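Long-range contacts in pollen-specific leucine-rich repeat extensin-like protein 1 (Arabidopsis thaliana, PDB 6TME), which probably helps to regulate the cell wall of growing pollen tubes, its leucine-rich repeats probably serving as a docking surface for a partner protein: residues 174-179 with 195-200; 217-222 with 240-245. One frame throughout, in Å; residues are numbered along the deposited sequence.

Contact 1: 174-179 with 195-200; sequences NDFEGK and NNNRFE. With GOL (glycerol), chain S; EDO (1,2-ethanediol), chain U.
Asn197 reaches across to the backbone of 174-179 with its OD1, which accepts the N-H of Phe176 at 3.0 Å. That bond comes in tilted from the carbonyl plane, and a weak second one joins OD1 from Asn174 N. CG stands beside the backbone N of Asn197 (chi1 -84°), and beyond it ND2 is held by Leu194 O and Ile171 O, which fixes the rotation of the amide. An alanine here would probably leave Phe176 N without its acceptor and both carbonyls without this donor. Beyond the amide the two segments run as parallel strands, their axes 14° apart: Arg198 N bonds Phe176 O at 2.6 Å and Glu200 N bonds Gly178 O at 2.9 Å. On the buried side CZ of Phe199 abuts CB of Phe176 at 3.4 Å. One face of the Phe199 ring receives the Phe176 carbonyl carbon, while Gly178 O lies at its edge. Packing of this kind passes to Phe152 beyond Phe176 and to Phe222 beyond Phe199.

The solvent side is looser. Asp175 OD1 rests on the aliphatic CG of Arg198 at 3.5 Å, yet it stays 5.3 Å from Arg198 NE, so no salt bridge forms. The guanidinium has a weak bond to a 1,2-ethanediol, and O2 of a glycerol accepts an N-H from Asn196 ND2 at 3.1 Å; both are probably crystallisation additives. Cohesion between these neighbouring leucine-rich repeats thus rests on backbone bonds, one buried amide and phenylalanine packing, whereas the exposed charges, opposite in Asp175/Arg198 but like in Glu177/Glu200, are not in contact and probably contribute little.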
ATOM      1  N   ASN A 174      -4.021   8.988  -5.917  1.00 21.78           N
ATOM      2  CA  ASN A 174      -3.650  10.140  -6.717  1.00 18.64           C
ATOM      3  C   ASN A 174      -4.016   9.777  -8.153  1.00 25.59           C
ATOM      4  O   ASN A 174      -4.880   8.934  -8.402  1.00 23.58           O
ATOM      5  CB  ASN A 174      -2.174  10.488  -6.534  1.00 13.91           C
ATOM      6  CG  ASN A 174      -1.906  11.204  -5.234  1.00 25.59           C
ATOM      7  OD1 ASN A 174      -2.254  12.373  -5.079  1.00 26.91           O
ATOM      8  ND2 ASN A 174      -1.256  10.516  -4.297  1.00 21.69           N
ATOM      9  N   ASP A 175      -3.364  10.418  -9.112  1.00 27.21           N
ATOM     10  CA  ASP A 175      -3.552  10.131 -10.522  1.00 23.53           C
ATOM     11  C   ASP A 175      -2.209   9.853 -11.176  1.00 24.69           C
ATOM     12  O   ASP A 175      -1.924  10.321 -12.282  1.00 21.33           O
ATOM     13  CB  ASP A 175      -4.277  11.281 -11.218  1.00 26.51           C
ATOM     14  CG  ASP A 175      -4.745  10.915 -12.627  1.00 36.58           C
ATOM     15  OD1 ASP A 175      -4.813   9.715 -12.948  1.00 37.86           O
ATOM     16  OD2 ASP A 175      -5.005  11.832 -13.433  1.00 37.22           O
ATOM     17  N   PHE A 176      -1.343   9.118 -10.482  1.00 18.35           N
ATOM     18  CA  PHE A 176      -0.144   8.597 -11.123  1.00 26.30           C
ATOM     19  C   PHE A 176      -0.515   7.517 -12.142  1.00 27.45           C
ATOM     20  O   PHE A 176      -1.518   6.808 -11.997  1.00 25.92           O
ATOM     21  CB  PHE A 176       0.826   8.050 -10.077  1.00 26.00           C
ATOM     22  CG  PHE A 176       1.377   9.109  -9.150  1.00 27.70           C
ATOM     23  CD1 PHE A 176       2.230  10.100  -9.636  1.00 28.54           C
ATOM     24  CD2 PHE A 176       1.045   9.117  -7.803  1.00 23.61           C
ATOM     25  CE1 PHE A 176       2.734  11.070  -8.796  1.00 19.32           C
ATOM     26  CE2 PHE A 176       1.539  10.094  -6.954  1.00 19.89           C
ATOM     27  CZ  PHE A 176       2.386  11.067  -7.448  1.00 27.92           C
ATOM     28  N   GLU A 177       0.293   7.397 -13.191  1.00 38.52           N
ATOM     29  CA  GLU A 177      -0.092   6.526 -14.298  1.00 35.60           C
ATOM     30  C   GLU A 177       1.152   6.048 -15.035  1.00 26.79           C
ATOM     31  O   GLU A 177       2.280   6.447 -14.730  1.00 26.71           O
ATOM     32  CB  GLU A 177      -1.049   7.260 -15.237  1.00 42.69           C
ATOM     33  CG  GLU A 177      -0.449   8.522 -15.806  1.00 51.31           C
ATOM     34  CD  GLU A 177       0.346   8.264 -17.073  1.00 62.37           C
ATOM     35  OE1 GLU A 177      -0.215   7.612 -17.993  1.00 61.12           O
ATOM     36  OE2 GLU A 177       1.531   8.692 -17.124  1.00 61.25           O
ATOM     37  N   GLY A 178       0.933   5.197 -16.037  1.00 33.28           N
ATOM     38  CA  GLY A 178       2.045   4.634 -16.782  1.00 29.09           C
ATOM     39  C   GLY A 178       2.635   3.414 -16.097  1.00 26.80           C
ATOM     40  O   GLY A 178       2.043   2.814 -15.190  1.00 24.36           O
ATOM     41  N   LYS A 179       3.833   3.050 -16.545  1.00 29.04           N
ATOM     42  CA  LYS A 179       4.503   1.862 -16.042  1.00 33.06           C
ATOM     43  C   LYS A 179       5.039   2.106 -14.637  1.00 38.54           C
ATOM     44  O   LYS A 179       5.334   3.238 -14.233  1.00 40.88           O
ATOM     45  CB  LYS A 179       5.669   1.462 -16.956  1.00 32.88           C
ATOM     46  CG  LYS A 179       5.283   1.184 -18.399  1.00 44.12           C
ATOM     47  CD  LYS A 179       6.521   0.939 -19.271  1.00 46.96           C
ATOM     48  CE  LYS A 179       6.124   0.404 -20.643  1.00 55.03           C
ATOM     49  NZ  LYS A 179       7.306   0.063 -21.491  1.00 62.94           N
ATOM     50  N   ASN A 195      -2.077   1.839  -4.407  1.00 24.20           N
ATOM     51  CA  ASN A 195      -3.436   1.552  -4.826  1.00 20.92           C
ATOM     52  C   ASN A 195      -4.153   2.826  -5.250  1.00 30.01           C
ATOM     53  O   ASN A 195      -3.774   3.943  -4.872  1.00 27.48           O
ATOM     54  CB  ASN A 195      -4.216   0.841  -3.711  1.00 17.46           C
ATOM     55  CG  ASN A 195      -4.273   1.651  -2.403  1.00 27.08           C
ATOM     56  OD1 ASN A 195      -3.323   1.671  -1.610  1.00 21.78           O
ATOM     57  ND2 ASN A 195      -5.393   2.323  -2.186  1.00 19.62           N
ATOM     58  N   ASN A 196      -5.186   2.644  -6.079  1.00 30.89           N
ATOM     59  CA  ASN A 196      -6.065   3.735  -6.518  1.00 23.00           C
ATOM     60  C   ASN A 196      -5.276   4.827  -7.230  1.00 23.09           C
ATOM     61  O   ASN A 196      -5.313   6.014  -6.876  1.00 25.01           O
ATOM     62  CB  ASN A 196      -6.852   4.312  -5.346  1.00 18.44           C
ATOM     63  CG  ASN A 196      -7.919   3.372  -4.857  1.00 31.62           C
ATOM     64  OD1 ASN A 196      -7.645   2.446  -4.082  1.00 31.47           O
ATOM     65  ND2 ASN A 196      -9.150   3.607  -5.295  1.00 22.53           N
ATOM     66  N   ASN A 197      -4.539   4.395  -8.242  1.00 22.63           N
ATOM     67  CA  ASN A 197      -3.909   5.304  -9.181  1.00 28.41           C
ATOM     68  C   ASN A 197      -4.361   4.861 -10.569  1.00 35.00           C
ATOM     69  O   ASN A 197      -5.393   4.207 -10.750  1.00 34.95           O
ATOM     70  CB  ASN A 197      -2.390   5.294  -8.965  1.00 23.49           C
ATOM     71  CG  ASN A 197      -1.978   6.228  -7.859  1.00 26.69           C
ATOM     72  OD1 ASN A 197      -1.952   7.447  -8.049  1.00 24.29           O
ATOM     73  ND2 ASN A 197      -1.720   5.672  -6.675  1.00 21.56           N
ATOM     74  N   ARG A 198      -3.575   5.195 -11.573  1.00 34.55           N
ATOM     75  CA  ARG A 198      -3.846   4.720 -12.912  1.00 30.86           C
ATOM     76  C   ARG A 198      -2.608   4.066 -13.514  1.00 24.29           C
ATOM     77  O   ARG A 198      -2.355   4.172 -14.709  1.00 31.15           O
ATOM     78  CB  ARG A 198      -4.366   5.859 -13.780  1.00 30.01           C
ATOM     79  CG  ARG A 198      -5.744   6.329 -13.364  1.00 21.71           C
ATOM     80  CD  ARG A 198      -6.805   5.270 -13.751  1.00 36.59           C
ATOM     81  NE  ARG A 198      -7.398   5.553 -15.065  1.00 49.38           N
ATOM     82  CZ  ARG A 198      -8.466   4.943 -15.575  1.00 48.76           C
ATOM     83  NH1 ARG A 198      -9.083   3.983 -14.900  1.00 52.56           N
ATOM     84  NH2 ARG A 198      -8.916   5.299 -16.769  1.00 48.85           N
ATOM     85  N   PHE A 199      -1.824   3.370 -12.694  1.00 18.36           N
ATOM     86  CA  PHE A 199      -0.706   2.591 -13.216  1.00 30.92           C
ATOM     87  C   PHE A 199      -1.188   1.497 -14.165  1.00 34.34           C
ATOM     88  O   PHE A 199      -2.281   0.939 -14.010  1.00 26.77           O
ATOM     89  CB  PHE A 199       0.091   1.961 -12.078  1.00 21.89           C
ATOM     90  CG  PHE A 199       0.764   2.970 -11.190  1.00 24.91           C
ATOM     91  CD1 PHE A 199       1.657   3.893 -11.726  1.00 21.59           C
ATOM     92  CD2 PHE A 199       0.500   2.999  -9.819  1.00 23.24           C
ATOM     93  CE1 PHE A 199       2.281   4.849 -10.902  1.00 21.93           C
ATOM     94  CE2 PHE A 199       1.114   3.944  -8.996  1.00 29.80           C
ATOM     95  CZ  PHE A 199       2.006   4.872  -9.533  1.00 20.54           C
ATOM     96  N   GLU A 200      -0.332   1.165 -15.127  1.00 39.98           N
ATOM     97  CA  GLU A 200      -0.646   0.227 -16.197  1.00 42.34           C
ATOM     98  C   GLU A 200       0.497  -0.768 -16.386  1.00 39.79           C
ATOM     99  O   GLU A 200       1.528  -0.725 -15.706  1.00 40.45           O
ATOM    100  CB  GLU A 200      -0.927   0.969 -17.508  1.00 38.02           C
ATOM    101  CG  GLU A 200      -2.367   1.424 -17.669  1.00 59.36           C
ATOM    102  CD  GLU A 200      -2.747   1.672 -19.136  1.00 74.10           C
ATOM    103  OE1 GLU A 200      -1.887   2.172 -19.906  1.00 74.01           O
ATOM    104  OE2 GLU A 200      -3.898   1.339 -19.523  1.00 70.07           O
TER
HETATM  105  C1  GOL S 513      -8.193   8.021  -8.035  1.00 55.71           C
HETATM  106  O1  GOL S 513      -7.334   8.535  -6.997  1.00 31.50           O
HETATM  107  C2  GOL S 513      -8.288   6.417  -7.985  1.00 56.10           C
HETATM  108  O2  GOL S 513      -9.434   5.930  -7.348  1.00 52.20           O
HETATM  109  C3  GOL S 513      -8.219   5.922  -9.457  1.00 50.07           C
HETATM  110  O3  GOL S 513      -7.938   4.550  -9.397  1.00 39.85           O
HETATM  111  C1  EDO U 515     -12.453   2.413 -15.678  1.00 61.68           C
HETATM  112  O1  EDO U 515     -11.899   1.095 -15.513  1.00 68.70           O
HETATM  113  C2  EDO U 515     -12.604   2.765 -17.159  1.00 50.30           C
HETATM  114  O2  EDO U 515     -11.334   3.183 -17.682  1.00 43.90           O

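Contact 2: 217-222 with 240-245; sequences FAHNKF and VFIGNN
Asn244 belongs to the asparagine ladder of the leucine-rich repeat solenoid and bonds to the backbone of 217-222 with both ends of its amide. ND2 gives a nearly straight bond to Phe217 O at 3.0 Å (171° at H), and it also donates to Phe241 O of its own turn. Phe217 O is gripped twice, since Asn220 ND2 approaches the opposite face of that carbonyl plane. At the other end, Asn244 OD1 accepts Phe222 N at 3.1 Å, although OD1 is crowded in the model and its place is less sure. The amide lies alongside the Phe222 ring, their planes 58° apart, with OD1 near the ring edge.

Such a ladder asparagine recurs about once per turn in leucine-rich repeat solenoids, and the backbone bonds around it follow the same step. Phe217 N meets Val240 O at 2.7 Å, His219 N meets Ile242 O at 2.6 Å, and Asn245 N meets Phe222 O at 2.7 Å. Inside the solenoid the Phe217 and Phe241 rings are almost parallel (3°) but slid apart, CD2 of Phe217 meeting CE1 of Phe241 at 3.6 Å. Phe185 and Leu246 line the same interior.

On the outer side Ala218 CB packs against Val240 CG1 and Ile242 CB, both 3.9 Å away, while the His219 imidazole lies alongside Ile242 with Ile242 O over one face. A CB on Gly243 would probably clash with His219 ND1 as that ring now stands. Apolar side chains of another protein chain pack on Ala218, His219 and Ile242.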
ATOM      1  N   PHE A 217      -1.350  -2.842  -4.669  1.00 25.24           N
ATOM      2  CA  PHE A 217      -1.526  -2.514  -6.086  1.00 20.14           C
ATOM      3  C   PHE A 217      -2.983  -2.263  -6.444  1.00 29.19           C
ATOM      4  O   PHE A 217      -3.280  -2.000  -7.619  1.00 29.48           O
ATOM      5  CB  PHE A 217      -1.057  -3.658  -7.000  1.00 31.37           C
ATOM      6  CG  PHE A 217       0.359  -4.054  -6.840  1.00 33.60           C
ATOM      7  CD1 PHE A 217       1.346  -3.449  -7.608  1.00 29.83           C
ATOM      8  CD2 PHE A 217       0.706  -5.071  -5.969  1.00 31.45           C
ATOM      9  CE1 PHE A 217       2.676  -3.829  -7.483  1.00 30.48           C
ATOM     10  CE2 PHE A 217       2.033  -5.452  -5.826  1.00 34.08           C
ATOM     11  CZ  PHE A 217       3.022  -4.827  -6.587  1.00 31.15           C
ATOM     12  N   ALA A 218      -3.899  -2.421  -5.483  1.00 28.89           N
ATOM     13  CA  ALA A 218      -5.335  -2.429  -5.756  1.00 30.56           C
ATOM     14  C   ALA A 218      -5.757  -1.241  -6.622  1.00 23.40           C
ATOM     15  O   ALA A 218      -5.174  -0.164  -6.547  1.00 24.61           O
ATOM     16  CB  ALA A 218      -6.100  -2.407  -4.430  1.00 19.65           C
ATOM     17  N   HIS A 219      -6.782  -1.448  -7.453  1.00 22.39           N
ATOM     18  CA  HIS A 219      -7.458  -0.373  -8.198  1.00 16.48           C
ATOM     19  C   HIS A 219      -6.489   0.426  -9.071  1.00 22.14           C
ATOM     20  O   HIS A 219      -6.390   1.664  -9.003  1.00 24.57           O
ATOM     21  CB  HIS A 219      -8.229   0.540  -7.248  1.00 18.24           C
ATOM     22  CG  HIS A 219      -9.296  -0.180  -6.489  1.00 32.83           C
ATOM     23  ND1 HIS A 219     -10.222  -0.991  -7.107  1.00 31.10           N
ATOM     24  CD2 HIS A 219      -9.561  -0.250  -5.165  1.00 35.21           C
ATOM     25  CE1 HIS A 219     -11.019  -1.515  -6.197  1.00 33.40           C
ATOM     26  NE2 HIS A 219     -10.633  -1.092  -5.010  1.00 33.60           N
ATOM     27  N   ASN A 220      -5.762  -0.309  -9.900  1.00 21.54           N
ATOM     28  CA  ASN A 220      -4.990   0.292 -10.976  1.00 24.66           C
ATOM     29  C   ASN A 220      -5.428  -0.405 -12.262  1.00 23.80           C
ATOM     30  O   ASN A 220      -6.477  -1.059 -12.311  1.00 28.45           O
ATOM     31  CB  ASN A 220      -3.498   0.187 -10.660  1.00 22.64           C
ATOM     32  CG  ASN A 220      -3.065   1.231  -9.671  1.00 29.08           C
ATOM     33  OD1 ASN A 220      -2.963   2.416 -10.023  1.00 21.00           O
ATOM     34  ND2 ASN A 220      -2.841   0.818  -8.411  1.00 18.63           N
ATOM     35  N   LYS A 221      -4.615  -0.299 -13.307  1.00 27.35           N
ATOM     36  CA  LYS A 221      -4.837  -1.041 -14.543  1.00 35.58           C
ATOM     37  C   LYS A 221      -3.611  -1.878 -14.878  1.00 26.56           C
ATOM     38  O   LYS A 221      -3.128  -1.897 -15.999  1.00 33.26           O
ATOM     39  CB  LYS A 221      -5.213  -0.107 -15.701  1.00 44.16           C
ATOM     40  CG  LYS A 221      -6.592   0.589 -15.518  1.00 60.80           C
ATOM     41  CD  LYS A 221      -7.782  -0.379 -15.718  1.00 72.91           C
ATOM     42  CE  LYS A 221      -8.650  -0.060 -16.955  1.00 80.30           C
ATOM     43  NZ  LYS A 221      -9.116  -1.288 -17.728  1.00 73.30           N
ATOM     44  N   PHE A 222      -3.092  -2.569 -13.877  1.00 28.26           N
ATOM     45  CA  PHE A 222      -2.056  -3.562 -14.088  1.00 26.95           C
ATOM     46  C   PHE A 222      -2.599  -4.769 -14.851  1.00 36.59           C
ATOM     47  O   PHE A 222      -3.737  -5.198 -14.646  1.00 32.80           O
ATOM     48  CB  PHE A 222      -1.501  -4.031 -12.754  1.00 20.80           C
ATOM     49  CG  PHE A 222      -0.656  -3.012 -12.072  1.00 33.36           C
ATOM     50  CD1 PHE A 222       0.611  -2.719 -12.551  1.00 28.23           C
ATOM     51  CD2 PHE A 222      -1.120  -2.361 -10.929  1.00 22.19           C
ATOM     52  CE1 PHE A 222       1.407  -1.779 -11.905  1.00 33.47           C
ATOM     53  CE2 PHE A 222      -0.339  -1.430 -10.284  1.00 30.12           C
ATOM     54  CZ  PHE A 222       0.934  -1.138 -10.767  1.00 34.30           C
ATOM     55  N   VAL A 240      -2.073  -6.759  -1.727  1.00 27.46           N
ATOM     56  CA  VAL A 240      -3.432  -6.464  -2.161  1.00 32.44           C
ATOM     57  C   VAL A 240      -3.406  -6.095  -3.640  1.00 37.39           C
ATOM     58  O   VAL A 240      -2.750  -5.119  -4.023  1.00 37.31           O
ATOM     59  CB  VAL A 240      -4.051  -5.338  -1.323  1.00 31.71           C
ATOM     60  CG1 VAL A 240      -5.498  -5.108  -1.720  1.00 29.11           C
ATOM     61  CG2 VAL A 240      -3.943  -5.685   0.171  1.00 28.97           C
ATOM     62  N   PHE A 241      -4.109  -6.891  -4.463  1.00 32.23           N
ATOM     63  CA  PHE A 241      -4.223  -6.718  -5.908  1.00 29.92           C
ATOM     64  C   PHE A 241      -5.632  -6.360  -6.370  1.00 28.75           C
ATOM     65  O   PHE A 241      -5.870  -6.319  -7.583  1.00 23.07           O
ATOM     66  CB  PHE A 241      -3.855  -8.002  -6.660  1.00 35.97           C
ATOM     67  CG  PHE A 241      -2.460  -8.481  -6.469  1.00 30.91           C
ATOM     68  CD1 PHE A 241      -1.414  -7.940  -7.209  1.00 40.51           C
ATOM     69  CD2 PHE A 241      -2.204  -9.558  -5.634  1.00 34.17           C
ATOM     70  CE1 PHE A 241      -0.120  -8.419  -7.055  1.00 39.11           C
ATOM     71  CE2 PHE A 241      -0.925 -10.043  -5.474  1.00 41.80           C
ATOM     72  CZ  PHE A 241       0.124  -9.481  -6.187  1.00 40.48           C
ATOM     73  N   ILE A 242      -6.581  -6.165  -5.455  1.00 23.46           N
ATOM     74  CA  ILE A 242      -7.981  -5.911  -5.789  1.00 25.16           C
ATOM     75  C   ILE A 242      -8.143  -5.014  -7.018  1.00 26.45           C
ATOM     76  O   ILE A 242      -7.661  -3.875  -7.044  1.00 31.71           O
ATOM     77  CB  ILE A 242      -8.723  -5.275  -4.597  1.00 24.03           C
ATOM     78  CG1 ILE A 242      -8.533  -6.087  -3.340  1.00 37.21           C
ATOM     79  CG2 ILE A 242     -10.221  -5.146  -4.894  1.00 32.40           C
ATOM     80  CD1 ILE A 242      -9.198  -5.446  -2.144  1.00 38.11           C
ATOM     81  N   GLY A 243      -8.858  -5.504  -8.027  1.00 26.76           N
ATOM     82  CA  GLY A 243      -9.372  -4.611  -9.046  1.00 23.70           C
ATOM     83  C   GLY A 243      -8.330  -4.140 -10.039  1.00 22.65           C
ATOM     84  O   GLY A 243      -8.055  -2.949 -10.140  1.00 27.89           O
ATOM     85  N   ASN A 244      -7.719  -5.079 -10.747  1.00 27.56           N
ATOM     86  CA  ASN A 244      -6.770  -4.770 -11.803  1.00 28.20           C
ATOM     87  C   ASN A 244      -7.190  -5.600 -13.014  1.00 36.87           C
ATOM     88  O   ASN A 244      -8.322  -6.089 -13.116  1.00 34.07           O
ATOM     89  CB  ASN A 244      -5.331  -5.043 -11.347  1.00 28.41           C
ATOM     90  CG  ASN A 244      -4.759  -3.907 -10.521  1.00 36.86           C
ATOM     91  OD1 ASN A 244      -4.434  -2.840 -11.049  1.00 36.63           O
ATOM     92  ND2 ASN A 244      -4.635  -4.128  -9.215  1.00 26.34           N
ATOM     93  N   ASN A 245      -6.274  -5.756 -13.959  1.00 36.93           N
ATOM     94  CA  ASN A 245      -6.547  -6.559 -15.135  1.00 26.83           C
ATOM     95  C   ASN A 245      -5.497  -7.648 -15.258  1.00 22.42           C
ATOM     96  O   ASN A 245      -4.940  -7.868 -16.338  1.00 27.16           O
ATOM     97  CB  ASN A 245      -6.586  -5.676 -16.379  1.00 27.45           C
ATOM     98  CG  ASN A 245      -7.874  -4.893 -16.471  1.00 44.76           C
ATOM     99  OD1 ASN A 245      -8.975  -5.467 -16.387  1.00 47.38           O
ATOM    100  ND2 ASN A 245      -7.759  -3.575 -16.599  1.00 46.86           N
TER

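Contacts 1 and 2 follow in series along the chain, contact 1 closing before contact 2 opens, and their centres lie 10 Å apart. They touch directly: 195-200 and 217-222 are neighbours, with probable hydrogen bonds from Lys221 N to Phe199 O (2.7 Å) and from Asn196 N to Ala218 O (2.8 Å). Strands 175-178, 198-201, 221-224 and 245-247 form one short parallel sheet, so the four segments are consecutive layers of the same solenoid. Asn220 carries the asparagine pattern across the junction, its OD1 accepting Phe199 N. Both contacts also place residues against the other protein chain, consistent with the stacked repeats offering it a continuous surface.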